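Side-chain contact in 5-carboxymethyl-2-hydroxymuconate semialdehyde dehydrogenase (Thermus thermophilus, PDB 2D4E), which probably catalyses the NAD-dependent oxidation of 5-carboxymethyl-2-hydroxymuconate semialdehyde to the corresponding acid, as an aldehyde dehydrogenase of homoprotocatechuate breakdown: residues Gly61-Val66 / Gly233-Ala238. Numbering follows the deposited sequence.
Sequences GGEREV and GAALVA. With NAD (nicotinamide-adenine-dinucleotide), chain K.
Val66 CG1 sits over one face of the peptide linking Ala235 to Leu236, 3.6 Å from Ala235 C, while the other face of that peptide turns into its own helix. Farther round the helix, the peptide between Gly233 and Ala234 comes against the C2A edge of the adenine of NAD, displaced above the ring plane and outward from it, not over the ring; the closest pair is Gly233 C and C2A at 3.3 Å. With no side chain on Gly233, the backbone itself can come this near the base.

Val66 straddles the turn with both methyls. A chi1 of 170°, with CG1 anti to the backbone N, directs CG1 at Leu236, 3.6 Å from Leu236 CA, and leaves CG2 for Ala235. Val66 CG2 lies alongside the Ala235 methyl, CB, at 3.8 Å. Ala235 CB meets the first turn of helix 63-80 end-on, 3.9 Å from Glu63 CA, and the Glu63 CG methylene lies at its outer, more exposed flank. The small Ala235 side chain lets the backbones close to 5.4 Å between Glu63 CA and Ala235 CA.

Helix 229-238 is the helix of the beta-alpha-beta crossover from edge strand 222-224 to strand 244-248 in the Rossmann-type, NAD-binding domain of the aldehyde dehydrogenase fold. Its Leu236 side chain packs on Ile169, Val194 and Lys196 of the parallel sheet, and Lys196 also hydrogen-bonds NAD.

Gly62 is the N-cap of helix 63-80, and its N-H bonds to Glu65 OE2 (2.7 Å, 154° at the hydrogen), approaching from the anti side and 32° out of the carboxylate plane. This is the backbone-to-side-chain half of a capping box. Glu65 OE1 takes the backbone N-H of Glu39, so both carboxylate oxygens are engaged and the buried group is held in place.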
loop_
_atom_site.group_PDB
_atom_site.type_symbol
_atom_site.label_atom_id
_atom_site.label_comp_id
_atom_site.label_asym_id
_atom_site.label_seq_id
_atom_site.Cartn_x
_atom_site.Cartn_y
_atom_site.Cartn_z
ATOM N N GLY C 61 -2.373 -18.375 40.204
ATOM C CA GLY C 61 -1.005 -18.114 39.785
ATOM C C GLY C 61 -0.383 -16.840 40.319
ATOM O O GLY C 61 -1.065 -15.836 40.527
ATOM N N GLY C 62 0.929 -16.892 40.537
ATOM C CA GLY C 62 1.657 -15.742 41.044
ATOM C C GLY C 62 2.958 -15.542 40.288
ATOM O O GLY C 62 3.134 -16.085 39.196
ATOM N N GLU C 63 3.873 -14.770 40.872
ATOM C CA GLU C 63 5.167 -14.479 40.263
ATOM C C GLU C 63 5.903 -15.705 39.754
ATOM O O GLU C 63 6.509 -15.667 38.689
ATOM C CB GLU C 63 6.076 -13.762 41.261
ATOM C CG GLU C 63 5.538 -12.444 41.777
ATOM C CD GLU C 63 6.503 -11.761 42.735
ATOM O OE1 GLU C 63 6.137 -10.705 43.297
ATOM O OE2 GLU C 63 7.627 -12.279 42.924
ATOM N N ARG C 64 5.862 -16.785 40.526
ATOM C CA ARG C 64 6.545 -18.020 40.156
ATOM C C ARG C 64 5.970 -18.703 38.924
ATOM O O ARG C 64 6.712 -19.181 38.067
ATOM C CB ARG C 64 6.533 -19.001 41.333
ATOM C CG ARG C 64 7.666 -18.790 42.312
ATOM C CD ARG C 64 7.605 -19.789 43.454
ATOM N NE ARG C 64 8.905 -19.920 44.105
ATOM C CZ ARG C 64 9.973 -20.471 43.535
ATOM N NH1 ARG C 64 9.899 -20.962 42.302
ATOM N NH2 ARG C 64 11.117 -20.544 44.202
ATOM N N GLU C 65 4.650 -18.763 38.835
ATOM C CA GLU C 65 4.026 -19.393 37.681
ATOM C C GLU C 65 4.260 -18.507 36.457
ATOM O O GLU C 65 4.543 -18.996 35.355
ATOM C CB GLU C 65 2.526 -19.605 37.938
ATOM C CG GLU C 65 2.228 -20.678 39.000
ATOM C CD GLU C 65 2.567 -20.244 40.424
ATOM O OE1 GLU C 65 2.822 -21.134 41.265
ATOM O OE2 GLU C 65 2.563 -19.021 40.709
ATOM N N VAL C 66 4.172 -17.197 36.659
ATOM C CA VAL C 66 4.396 -16.261 35.566
ATOM C C VAL C 66 5.840 -16.366 35.075
ATOM O O VAL C 66 6.092 -16.362 33.867
ATOM C CB VAL C 66 4.097 -14.809 36.008
ATOM C CG1 VAL C 66 4.565 -13.814 34.936
ATOM C CG2 VAL C 66 2.605 -14.652 36.245
ATOM N N GLY C 233 -1.403 -11.003 36.909
ATOM C CA GLY C 233 -1.403 -9.942 35.917
ATOM C C GLY C 233 -0.205 -9.013 36.013
ATOM O O GLY C 233 0.544 -8.845 35.050
ATOM N N ALA C 234 -0.027 -8.395 37.175
ATOM C CA ALA C 234 1.084 -7.477 37.380
ATOM C C ALA C 234 2.430 -8.166 37.214
ATOM O O ALA C 234 3.390 -7.539 36.788
ATOM C CB ALA C 234 0.992 -6.835 38.760
ATOM N N ALA C 235 2.511 -9.453 37.550
ATOM C CA ALA C 235 3.778 -10.171 37.409
ATOM C C ALA C 235 4.122 -10.334 35.927
ATOM O O ALA C 235 5.286 -10.256 35.537
ATOM C CB ALA C 235 3.699 -11.537 38.085
ATOM N N LEU C 236 3.102 -10.559 35.103
ATOM C CA LEU C 236 3.319 -10.717 33.665
ATOM C C LEU C 236 3.773 -9.385 33.057
ATOM O O LEU C 236 4.691 -9.344 32.238
ATOM C CB LEU C 236 2.036 -11.207 32.979
ATOM C CG LEU C 236 2.060 -11.379 31.449
ATOM C CD1 LEU C 236 3.237 -12.240 31.025
ATOM C CD2 LEU C 236 0.749 -11.998 30.981
ATOM N N VAL C 237 3.132 -8.296 33.469
ATOM C CA VAL C 237 3.489 -6.980 32.960
ATOM C C VAL C 237 4.921 -6.617 33.335
ATOM O O VAL C 237 5.635 -5.983 32.561
ATOM C CB VAL C 237 2.536 -5.896 33.505
ATOM C CG1 VAL C 237 2.993 -4.517 33.056
ATOM C CG2 VAL C 237 1.118 -6.164 33.010
ATOM N N ALA C 238 5.344 -7.038 34.519
ATOM C CA ALA C 238 6.689 -6.735 34.997
ATOM C C ALA C 238 7.793 -7.641 34.483
ATOM O O ALA C 238 8.963 -7.271 34.561
ATOM C CB ALA C 238 6.709 -6.742 36.524
HETATM P PA NAD K . -10.039 -5.108 34.229
HETATM O O1A NAD K . -9.924 -5.001 35.679
HETATM O O2A NAD K . -9.206 -4.115 33.530
HETATM O O5B NAD K . -9.608 -6.559 33.642
HETATM C C5B NAD K . -8.806 -6.784 32.436
HETATM C C4B NAD K . -7.625 -7.650 32.816
HETATM O O4B NAD K . -6.787 -6.783 33.612
HETATM C C3B NAD K . -7.962 -8.841 33.757
HETATM O O3B NAD K . -7.473 -10.081 33.202
HETATM C C2B NAD K . -7.283 -8.430 35.074
HETATM O O2B NAD K . -6.833 -9.556 35.860
HETATM C C1B NAD K . -6.159 -7.544 34.577
HETATM N N9A NAD K . -5.667 -6.643 35.603
HETATM C C8A NAD K . -6.368 -5.927 36.557
HETATM N N7A NAD K . -5.580 -5.181 37.365
HETATM C C5A NAD K . -4.300 -5.449 36.877
HETATM C C6A NAD K . -2.997 -4.977 37.288
HETATM N N6A NAD K . -2.815 -4.130 38.304
HETATM N N1A NAD K . -1.912 -5.455 36.568
HETATM C C2A NAD K . -2.109 -6.340 35.512
HETATM N N3A NAD K . -3.260 -6.826 35.069
HETATM C C4A NAD K . -4.330 -6.346 35.788
HETATM O O3 NAD K . -11.515 -4.970 33.883
HETATM P PN NAD K . -12.680 -5.823 33.228
HETATM O O1N NAD K . -13.786 -5.796 34.207
HETATM O O2N NAD K . -12.162 -7.152 32.863
HETATM O O5D NAD K . -12.919 -4.785 32.104
HETATM C C5D NAD K . -14.088 -4.580 31.348
HETATM C C4D NAD K . -13.559 -3.414 30.573
HETATM O O4D NAD K . -12.860 -3.827 29.378
HETATM C C3D NAD K . -14.555 -2.321 30.211
HETATM O O3D NAD K . -14.091 -1.003 30.568
HETATM C C2D NAD K . -14.707 -2.549 28.709
HETATM O O2D NAD K . -15.130 -1.338 28.048
HETATM C C1D NAD K . -13.322 -3.027 28.332
HETATM N N1N NAD K . -13.285 -3.766 27.060
HETATM C C2N NAD K . -12.719 -3.031 26.028
HETATM C C3N NAD K . -12.661 -3.655 24.791
HETATM C C7N NAD K . -12.085 -2.952 23.571
HETATM O O7N NAD K . -12.059 -3.556 22.514
HETATM N N7N NAD K . -11.629 -1.691 23.671
HETATM C C4N NAD K . -13.177 -5.017 24.592
HETATM C C5N NAD K . -13.729 -5.646 25.745
HETATM C C6N NAD K . -13.818 -5.094 26.994
#